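Local coordinates for rhamnonate dehydratase (PDB 3FXG) that catalyses the magnesium-dependent dehydration of rhamnonate, an enolase-superfamily lyase reaction that probably yields a 2-keto-3-deoxy sugar acid, at the interface of chains A and B and the interface of chains A and C. Coordinates in Å, arbitrary orientation; residue numbers count along the deposited sequence, not the author numbering. Chains: chain A/B/C, Rhamnonate dehydratase.

Contact 1: the interface of chains A and B. Residues chain A 160, 316, 337-339; chain B 110, 114, 280, 310.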
# COMPACT_ATOMS: atom_id res chain seq x y z
N THR A 160 -28.69 3.04 -27.02
CA THR A 160 -28.93 2.69 -25.63
C THR A 160 -29.91 3.71 -25.04
O THR A 160 -30.35 3.58 -23.90
CB THR A 160 -27.62 2.68 -24.81
OG1 THR A 160 -26.92 3.92 -24.99
CG2 THR A 160 -26.73 1.53 -25.25
N ALA A 316 -16.41 1.41 -18.45
CA ALA A 316 -17.67 0.73 -18.14
C ALA A 316 -17.52 -0.37 -17.09
O ALA A 316 -18.46 -0.66 -16.36
CB ALA A 316 -18.28 0.15 -19.42
N SER A 337 -24.88 5.29 -28.18
CA SER A 337 -24.74 3.84 -28.27
C SER A 337 -24.12 3.03 -27.13
O SER A 337 -24.18 1.80 -27.16
CB SER A 337 -23.98 3.49 -29.54
OG SER A 337 -22.65 4.00 -29.46
N GLN A 338 -23.53 3.69 -26.15
CA GLN A 338 -22.88 2.95 -25.07
C GLN A 338 -23.66 2.92 -23.76
O GLN A 338 -24.58 3.71 -23.54
CB GLN A 338 -21.48 3.54 -24.82
CG GLN A 338 -20.63 3.63 -26.08
CD GLN A 338 -20.33 2.27 -26.70
OE1 GLN A 338 -20.74 1.98 -27.83
NE2 GLN A 338 -19.62 1.43 -25.96
N PRO A 339 -23.31 1.98 -22.87
CA PRO A 339 -24.01 1.88 -21.59
C PRO A 339 -23.58 2.94 -20.57
O PRO A 339 -24.35 3.27 -19.67
CB PRO A 339 -23.67 0.47 -21.12
CG PRO A 339 -22.29 0.26 -21.67
CD PRO A 339 -22.43 0.81 -23.07
N ASN B 110 -26.02 -3.43 -27.23
CA ASN B 110 -25.62 -2.88 -25.94
C ASN B 110 -26.80 -2.70 -25.00
O ASN B 110 -26.72 -3.02 -23.81
CB ASN B 110 -24.90 -1.54 -26.13
CG ASN B 110 -23.46 -1.72 -26.58
OD1 ASN B 110 -22.92 -2.82 -26.48
ND2 ASN B 110 -22.84 -0.65 -27.06
N GLU B 114 -27.58 -4.91 -21.43
CA GLU B 114 -27.68 -4.22 -20.15
C GLU B 114 -29.02 -4.47 -19.49
O GLU B 114 -29.09 -4.63 -18.27
CB GLU B 114 -27.48 -2.71 -20.33
CG GLU B 114 -26.11 -2.30 -20.88
CD GLU B 114 -24.95 -2.73 -20.00
OE1 GLU B 114 -24.97 -2.46 -18.78
OE2 GLU B 114 -23.99 -3.34 -20.53
N ARG B 280 -18.21 -8.07 -17.27
CA ARG B 280 -17.08 -7.17 -17.32
C ARG B 280 -16.60 -6.85 -15.90
O ARG B 280 -15.43 -6.54 -15.69
CB ARG B 280 -17.43 -5.88 -18.08
CG ARG B 280 -18.62 -5.07 -17.54
CD ARG B 280 -18.77 -3.80 -18.39
NE ARG B 280 -19.88 -2.93 -17.99
CZ ARG B 280 -21.12 -3.02 -18.47
NH1 ARG B 280 -21.43 -3.94 -19.37
NH2 ARG B 280 -22.05 -2.16 -18.06
N LYS B 310 -16.19 -5.98 -24.53
CA LYS B 310 -15.82 -5.02 -23.50
C LYS B 310 -14.74 -5.60 -22.58
O LYS B 310 -13.84 -4.88 -22.15
CB LYS B 310 -17.05 -4.61 -22.68
CG LYS B 310 -18.08 -3.84 -23.50
CD LYS B 310 -19.25 -3.37 -22.64
CE LYS B 310 -20.26 -2.59 -23.47
NZ LYS B 310 -20.80 -3.40 -24.59
O HOH W 1 -20.05 -1.09 -28.30
O HOH W 2 -21.10 0.61 -17.00
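The side-chain amide nitrogen ND2 of B:Asn110 reaches the backbone carbonyl O of A:Ser337 at 2.8 Å, in a nearly straight bond (178° at the hydrogen) that lies in the plane of the asparagine amide. ND2 also meets water 1, which bonds OE1 of A:Gln338; the two amides stand almost perpendicular. The asparagine OD1 is held from its own chain by NZ of B:Lys310, at 2.9 Å from above the carbonyl plane, which should limit rotation of the amide and leave ND2 turned to chain A. Its CB touches CG2 of A:Thr160 at 3.7 Å. On chain A, OG of A:Ser337 donates to a lone pair of A:Gln338 OE1, and OG1 of A:Thr160 bonds A:Gln338 O, bracing the loop.

A second polar link comes from B:Arg280, whose NE bonds the carbonyl O of A:Ala316 at 3.1 Å, from well above the carbonyl plane. Extended from CG to NE (chi2 177°), the chain carries the guanidinium to A:Ala316, the last residue of helix 305-316. NH1 and NH2 grip the carboxylate of B:Glu114 end-on, NH1 to OE2 at 2.9 Å, leaving NE for chain A; NH2 and A:Ala316 O share water 2. A:Pro339 lies with CB over the carboxylate of B:Glu114, 3.6 Å from CD, and CG alongside the B:Lys310 chain. The network ties a loop and helix end to helices 109-119, 279-287 and 305-316 of the next subunit, probably helping hold the oligomer together.

Contact 2: the interface of chains A and C. Residues chain A 403, 405-407; chain C 398, 402.
A:Pro407 and A:Val406 make the apolar part of this contact against C:Ile398 and C:Tyr402. The proline CG meets the gamma-methyl CG2 of C:Ile398 at 3.5 Å, while the isoleucine's other branch ends in CD1, 3.6 Å from CG2 of A:Val406. Branching at the beta carbon suits C:Ile398, since one side chain serves both neighbours; with CG2 anti to the backbone N and CG1 beside that N (chi1 -56°), the two branches diverge to A:Pro407 and A:Val406.

The aromatic contact is a CH-pi approach: CD of A:Pro407 lies over one face of the C:Tyr402 ring, 3.9 Å from the centroid and shifted toward the rim. CA of A:Val406 covers the same face more distantly. A proline CD, bonded to the ring nitrogen, offers slightly polarised C-H groups suited to an aromatic face.

Polar contact runs through water. The phenol OH of C:Tyr402 bonds water 3 at 2.7 Å, and that water bonds the carbonyl O of A:Leu403 at 2.8 Å. Both the water and this carbonyl lie at the ring edge, in its plane. Tyrosine suits the place because it joins an apolar face to a polar tip.

The site joins the 3-10 helix 400-404 of chain A and the segment that follows it, near the end of the modelled chain, to strand 397-399 and the equivalent 3-10 helix of chain C.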
# COMPACT_ATOMS: atom_id res chain seq x y z
N LEU A 403 2.37 20.72 -50.10
CA LEU A 403 3.26 20.35 -49.01
C LEU A 403 4.33 19.33 -49.42
O LEU A 403 5.31 19.13 -48.70
CB LEU A 403 2.44 19.78 -47.84
CG LEU A 403 1.56 20.77 -47.08
CD1 LEU A 403 0.60 20.01 -46.17
CD2 LEU A 403 2.44 21.71 -46.27
N LYS A 405 5.76 19.40 -52.62
CA LYS A 405 6.53 19.95 -53.73
C LYS A 405 7.86 20.49 -53.21
O LYS A 405 8.07 21.70 -53.14
CB LYS A 405 5.75 21.08 -54.42
CG LYS A 405 4.86 20.62 -55.56
CD LYS A 405 3.81 19.62 -55.10
CE LYS A 405 3.02 19.08 -56.28
NZ LYS A 405 2.30 20.16 -57.01
N VAL A 406 8.76 19.58 -52.86
CA VAL A 406 10.07 19.96 -52.35
C VAL A 406 10.96 20.46 -53.48
O VAL A 406 11.11 19.81 -54.51
CB VAL A 406 10.76 18.76 -51.64
CG1 VAL A 406 10.80 17.56 -52.57
CG2 VAL A 406 12.16 19.14 -51.21
N PRO A 407 11.56 21.65 -53.30
CA PRO A 407 12.44 22.21 -54.33
C PRO A 407 13.69 21.36 -54.56
O PRO A 407 14.14 20.66 -53.66
CB PRO A 407 12.76 23.60 -53.79
CG PRO A 407 12.70 23.41 -52.31
CD PRO A 407 11.47 22.55 -52.14
N ILE C 398 17.65 22.33 -47.58
CA ILE C 398 16.47 22.87 -48.24
C ILE C 398 15.69 23.83 -47.35
O ILE C 398 15.16 23.43 -46.31
CB ILE C 398 15.52 21.74 -48.66
CG1 ILE C 398 16.27 20.74 -49.54
CG2 ILE C 398 14.31 22.31 -49.38
CD1 ILE C 398 15.51 19.47 -49.81
N TYR C 402 9.02 26.67 -48.75
CA TYR C 402 8.00 26.05 -49.61
C TYR C 402 6.80 25.50 -48.84
O TYR C 402 5.70 25.40 -49.39
CB TYR C 402 8.64 24.94 -50.45
CG TYR C 402 8.87 23.64 -49.71
CD1 TYR C 402 7.92 22.62 -49.74
CD2 TYR C 402 10.04 23.42 -48.98
CE1 TYR C 402 8.12 21.42 -49.06
CE2 TYR C 402 10.25 22.22 -48.30
CZ TYR C 402 9.29 21.23 -48.34
OH TYR C 402 9.49 20.04 -47.66
O HOH W 3 7.72 18.03 -47.76

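Contact 3: the interface of chains A and C. Residues chain A 99-100, 111, 115; chain C 49, 51-52.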
# COMPACT_ATOMS: atom_id res chain seq x y z
N ARG A 99 0.22 4.25 -46.56
CA ARG A 99 0.73 2.91 -46.85
C ARG A 99 -0.07 1.77 -46.21
O ARG A 99 -0.10 0.66 -46.73
CB ARG A 99 2.19 2.80 -46.42
CG ARG A 99 2.41 2.72 -44.91
CD ARG A 99 3.90 2.79 -44.57
NE ARG A 99 4.45 4.12 -44.82
CZ ARG A 99 5.74 4.40 -44.91
NH1 ARG A 99 6.64 3.43 -44.79
NH2 ARG A 99 6.14 5.65 -45.14
N PHE A 100 -0.70 2.04 -45.07
CA PHE A 100 -1.46 1.01 -44.37
C PHE A 100 -2.90 0.90 -44.88
O PHE A 100 -3.56 -0.12 -44.67
CB PHE A 100 -1.50 1.30 -42.87
CG PHE A 100 -0.15 1.49 -42.26
CD1 PHE A 100 0.70 0.40 -42.08
CD2 PHE A 100 0.29 2.75 -41.88
CE1 PHE A 100 1.97 0.58 -41.53
CE2 PHE A 100 1.55 2.94 -41.33
CZ PHE A 100 2.40 1.84 -41.15
N LEU A 111 -7.30 -3.72 -37.00
CA LEU A 111 -5.98 -3.90 -37.58
C LEU A 111 -5.36 -2.56 -38.00
O LEU A 111 -4.21 -2.26 -37.66
CB LEU A 111 -6.05 -4.82 -38.80
CG LEU A 111 -4.75 -4.91 -39.61
CD1 LEU A 111 -3.69 -5.65 -38.79
CD2 LEU A 111 -5.00 -5.63 -40.93
N GLN A 115 -1.92 -0.78 -36.48
CA GLN A 115 -0.79 -0.54 -37.36
C GLN A 115 -0.37 0.92 -37.35
O GLN A 115 0.81 1.24 -37.17
CB GLN A 115 -1.12 -0.99 -38.79
CG GLN A 115 -1.34 -2.49 -38.92
CD GLN A 115 -1.52 -2.94 -40.36
OE1 GLN A 115 -2.15 -2.25 -41.15
NE2 GLN A 115 -0.97 -4.11 -40.69
N TRP C 49 3.25 -7.92 -37.99
CA TRP C 49 2.75 -8.08 -39.35
C TRP C 49 3.87 -8.39 -40.34
O TRP C 49 4.83 -7.64 -40.46
CB TRP C 49 1.98 -6.82 -39.73
CG TRP C 49 0.96 -6.46 -38.68
CD1 TRP C 49 -0.16 -7.17 -38.36
CD2 TRP C 49 1.01 -5.36 -37.76
NE1 TRP C 49 -0.81 -6.59 -37.29
CE2 TRP C 49 -0.11 -5.47 -36.91
CE3 TRP C 49 1.90 -4.29 -37.57
CZ2 TRP C 49 -0.37 -4.56 -35.88
CZ3 TRP C 49 1.64 -3.38 -36.54
CH2 TRP C 49 0.51 -3.52 -35.71
N GLN C 51 4.39 -8.09 -43.56
CA GLN C 51 4.87 -7.09 -44.50
C GLN C 51 5.67 -5.95 -43.86
O GLN C 51 6.26 -5.14 -44.57
CB GLN C 51 3.71 -6.52 -45.33
CG GLN C 51 2.70 -5.66 -44.59
CD GLN C 51 1.61 -6.46 -43.89
OE1 GLN C 51 0.49 -5.97 -43.73
NE2 GLN C 51 1.92 -7.68 -43.48
N TYR C 52 5.71 -5.90 -42.54
CA TYR C 52 6.45 -4.85 -41.84
C TYR C 52 7.49 -5.45 -40.91
O TYR C 52 8.01 -4.79 -40.01
CB TYR C 52 5.48 -3.97 -41.06
CG TYR C 52 4.46 -3.30 -41.94
CD1 TYR C 52 4.87 -2.46 -42.98
CD2 TYR C 52 3.10 -3.54 -41.79
CE1 TYR C 52 3.95 -1.88 -43.84
CE2 TYR C 52 2.16 -2.96 -42.65
CZ TYR C 52 2.60 -2.13 -43.67
OH TYR C 52 1.70 -1.56 -44.54
O HOH W 4 -1.84 -6.31 -42.66
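Two aromatic side chains of chain C, C:Tyr52 and C:Trp49, receive A:Phe100 and A:Gln115 from chain A. The phenylalanine and tyrosine rings meet edge to face, their planes 62° apart and centroids separated by 5.1 Å. The phenylalanine's CD1-CE1 edge does the touching: CE1 lies over the tyrosine face, 3.5 Å from CZ and toward the rim, and CD1 comes within 3.3 Å of the hydroxyl OH of C:Tyr52, a contact and not a bond. CG of C:Gln51 backs the opposite face, and CG of A:Arg99 covers a face of the phenylalanine, so each ring is supported from within its own chain.

A CH-pi contact forms at the indole. CG of A:Gln115 sits centrally over the six-membered ring of C:Trp49, 3.6 Å from its centroid. The glutamine chain then runs extended beyond CG (chi2 -174°), carrying its amide across toward the pyrrole part, where NE2 lies 3.6 Å from C:Trp49 CG with the amide plane almost perpendicular to the ring. Glutamine suits this place by offering aliphatic methylenes to the six-membered ring and an amide N over the pyrrole that still reaches water 4. Beside it, methyl CD1 of A:Leu111 packs against NE1 of the indole at 3.4 Å.

The polar link is indirect: NE2 of A:Gln115 bonds water 4 at 3.1 Å, and the water bonds OE1 of C:Gln51.

Chain A contributes the C-terminal end of helix 86-101 and one side of helix 109-119; chain C inserts C:Trp49 and the short 3-10 helix 50-52 beside them.

Contacts 1 and 3 lie about 30 Å apart between the centres of their C-alpha atoms, contacts 2 and 3 about 28 Å, and contacts 1 and 2 about 49 Å. Contacts 2 and 3 are separate patches of one two-fold A-C interface, whereas contact 1 belongs to the A-B interface. Helix 109-119 serves both interfaces: its chain B copy enters contact 1 and its chain A copy contact 3. Each subunit therefore uses this helix toward two neighbours, which could couple the two kinds of dimer contact within the deposited eight-subunit assembly and probably steadies the oligomer.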